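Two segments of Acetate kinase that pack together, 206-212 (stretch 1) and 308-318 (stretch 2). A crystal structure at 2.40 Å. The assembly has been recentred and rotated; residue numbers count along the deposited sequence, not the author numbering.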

# COMPACT_ATOMS: atom_id res chain seq x y z
N ILE B 206 12.49 15.35 1.98
CA ILE B 206 12.90 14.45 3.05
C ILE B 206 11.89 13.33 3.22
O ILE B 206 10.68 13.56 3.21
CB ILE B 206 13.04 15.23 4.38
CG1 ILE B 206 14.00 16.42 4.19
CG2 ILE B 206 13.52 14.33 5.50
CD1 ILE B 206 14.20 17.26 5.44
N ILE B 207 12.39 12.10 3.36
CA ILE B 207 11.56 10.98 3.76
C ILE B 207 12.03 10.51 5.12
O ILE B 207 13.19 10.09 5.29
CB ILE B 207 11.61 9.81 2.74
CG1 ILE B 207 10.95 10.22 1.42
CG2 ILE B 207 10.90 8.58 3.30
CD1 ILE B 207 10.92 9.13 0.37
N ALA B 208 11.15 10.59 6.11
CA ALA B 208 11.49 10.18 7.47
C ALA B 208 10.85 8.84 7.80
O ALA B 208 9.70 8.59 7.44
CB ALA B 208 11.05 11.24 8.46
N CYS B 209 11.59 7.99 8.50
CA CYS B 209 11.06 6.69 8.90
C CYS B 209 11.01 6.56 10.42
O CYS B 209 12.05 6.43 11.08
CB CYS B 209 11.92 5.57 8.32
SG CYS B 209 12.17 5.68 6.53
N HIS B 210 9.81 6.62 10.98
CA HIS B 210 9.61 6.40 12.40
C HIS B 210 9.48 4.90 12.63
O HIS B 210 8.38 4.34 12.56
CB HIS B 210 8.35 7.13 12.89
CG HIS B 210 8.09 7.00 14.35
ND1 HIS B 210 8.14 8.07 15.22
CD2 HIS B 210 7.75 5.92 15.11
CE1 HIS B 210 7.85 7.66 16.45
NE2 HIS B 210 7.62 6.36 16.40
N LEU B 211 10.60 4.24 12.89
CA LEU B 211 10.60 2.79 13.07
C LEU B 211 10.56 2.47 14.57
O LEU B 211 11.61 2.32 15.22
CB LEU B 211 11.81 2.16 12.37
CG LEU B 211 11.89 2.49 10.88
CD1 LEU B 211 12.96 1.67 10.16
CD2 LEU B 211 10.53 2.31 10.21
N GLY B 212 9.35 2.35 15.10
CA GLY B 212 9.15 2.24 16.53
C GLY B 212 8.96 0.84 17.07
O GLY B 212 8.95 -0.14 16.32
N VAL B 308 9.95 -9.64 4.57
CA VAL B 308 8.65 -9.02 4.34
C VAL B 308 8.62 -7.59 4.89
O VAL B 308 8.11 -6.67 4.25
CB VAL B 308 7.51 -9.84 4.97
CG1 VAL B 308 6.19 -9.08 4.93
CG2 VAL B 308 7.37 -11.19 4.27
N TYR B 309 9.20 -7.42 6.08
CA TYR B 309 9.28 -6.11 6.72
C TYR B 309 10.08 -5.11 5.88
O TYR B 309 9.66 -3.97 5.69
CB TYR B 309 9.90 -6.24 8.12
CG TYR B 309 10.18 -4.92 8.82
CD1 TYR B 309 11.41 -4.28 8.67
CD2 TYR B 309 9.23 -4.33 9.64
CE1 TYR B 309 11.67 -3.08 9.31
CE2 TYR B 309 9.48 -3.13 10.29
CZ TYR B 309 10.71 -2.51 10.12
OH TYR B 309 10.96 -1.32 10.76
N ILE B 310 11.24 -5.56 5.39
CA ILE B 310 12.12 -4.72 4.57
C ILE B 310 11.46 -4.40 3.23
O ILE B 310 11.54 -3.26 2.74
CB ILE B 310 13.48 -5.41 4.34
CG1 ILE B 310 14.31 -5.43 5.63
CG2 ILE B 310 14.27 -4.71 3.23
CD1 ILE B 310 14.61 -4.06 6.19
N LYS B 311 10.81 -5.39 2.64
CA LYS B 311 10.13 -5.22 1.36
C LYS B 311 9.08 -4.12 1.42
O LYS B 311 9.02 -3.26 0.54
CB LYS B 311 9.48 -6.54 0.92
CG LYS B 311 8.73 -6.45 -0.40
CD LYS B 311 7.40 -7.18 -0.33
CE LYS B 311 6.33 -6.34 0.34
NZ LYS B 311 4.96 -6.79 -0.01
N GLN B 312 8.26 -4.14 2.47
CA GLN B 312 7.21 -3.14 2.62
C GLN B 312 7.78 -1.75 2.90
O GLN B 312 7.25 -0.76 2.40
CB GLN B 312 6.24 -3.55 3.73
CG GLN B 312 4.96 -2.73 3.75
CD GLN B 312 4.18 -2.85 2.45
OE1 GLN B 312 4.31 -3.83 1.71
NE2 GLN B 312 3.37 -1.84 2.15
N LEU B 313 8.85 -1.69 3.69
CA LEU B 313 9.50 -0.42 3.99
C LEU B 313 10.13 0.18 2.74
O LEU B 313 10.01 1.38 2.48
CB LEU B 313 10.56 -0.60 5.09
CG LEU B 313 11.37 0.64 5.50
CD1 LEU B 313 10.46 1.81 5.83
CD2 LEU B 313 12.27 0.34 6.69
N ALA B 314 10.78 -0.67 1.95
CA ALA B 314 11.40 -0.23 0.71
C ALA B 314 10.35 0.28 -0.28
O ALA B 314 10.51 1.34 -0.90
CB ALA B 314 12.21 -1.35 0.09
N LYS B 315 9.27 -0.48 -0.43
CA LYS B 315 8.18 -0.10 -1.34
C LYS B 315 7.52 1.22 -0.91
O LYS B 315 7.15 2.04 -1.75
CB LYS B 315 7.14 -1.22 -1.40
CG LYS B 315 5.93 -0.88 -2.26
CD LYS B 315 4.80 -1.89 -2.07
CE LYS B 315 5.25 -3.30 -2.42
NZ LYS B 315 4.17 -4.31 -2.19
N THR B 316 7.37 1.40 0.40
CA THR B 316 6.76 2.61 0.94
C THR B 316 7.62 3.85 0.66
O THR B 316 7.10 4.91 0.31
CB THR B 316 6.51 2.49 2.45
OG1 THR B 316 5.76 1.29 2.71
CG2 THR B 316 5.74 3.70 2.97
N ILE B 317 8.93 3.70 0.83
CA ILE B 317 9.87 4.79 0.55
C ILE B 317 9.87 5.13 -0.94
O ILE B 317 9.82 6.30 -1.31
CB ILE B 317 11.30 4.43 1.01
CG1 ILE B 317 11.36 4.33 2.54
CG2 ILE B 317 12.31 5.45 0.51
CD1 ILE B 317 12.65 3.71 3.07
N GLY B 318 9.91 4.09 -1.78
CA GLY B 318 9.83 4.28 -3.22
C GLY B 318 8.59 5.05 -3.65
O GLY B 318 8.67 5.94 -4.49

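This is an apolar contact between a β-strand and an α-helix, held by packed side chains with no hydrogen bond crossing between them. The two elements run nearly antiparallel, with 153° between their N-to-C directions. Their axes approach to 10.2 Å, and side chains from both elements meet in the gap. Together the two stretches bury 262 Å² against each other.

On the strand, alternation selects the residues that take part. Ile207, Cys209 and Leu211 direct their CA-to-CB bonds toward the helix. Ile206, Ala208 and His210 lie out of its reach. On the helix, Tyr309, Leu313 and Ile317 recur every four residues, close to one helical turn, so they line up along one side. The antiparallel run then sets Ile207, early in the strand stretch, against Ile317, late in the helix stretch, and Leu211 against Tyr309 and Leu313.

Ile207 meets Ile317, and their CA atoms, 7.2 Å apart, mark the backbone register. Ile207 has chi1 m and chi2 t, an extended form that carries its CD1 to the helix. There CD1 of Ile207 lies 3.9 Å from CG2 of Ile317. The same CD1 of Ile207 is 3.5 Å from the backbone O of Ile317, a van der Waals contact. The CA-to-CB bond of Ile317 points sideways, yet this residue has the largest area covered in the contact, 59 Å².

Cys209 sits in the middle. With chi1 m, Cys209 places its SG 4.0 Å from CD1 of Ile317 and 4.3 Å from CD1 of Leu313. The side chain is short, and its sulfur packs comfortably among methyl groups. It thus touches two successive helix positions of the repeat.

Leu211 closes the other end. CD1 of Leu211 is 3.8 Å from CD2 of Leu313, a methyl-to-methyl contact. The same CD1 of Leu211 is 3.6 Å from OH of Tyr309. The long Tyr309 side chain, with chi1 t, brings its hydroxyl to the strand; this approach to a methyl is packing, not a hydrogen bond. Leu313, with chi1 t and chi2 p, bridges Cys209 and Leu211.

All six contacting residues are buried in the assembly, which suits their largely apolar side chains. The partly exposed residues Lys311, Gln312, Lys315 and Thr316 make no contact with the strand. Backbone hydrogen bonds keep the helix regular, including Leu313 N to Tyr309 O at 3.1 Å and Ile317 N to Leu313 O at 3.0 Å. They hold the three contact positions in line.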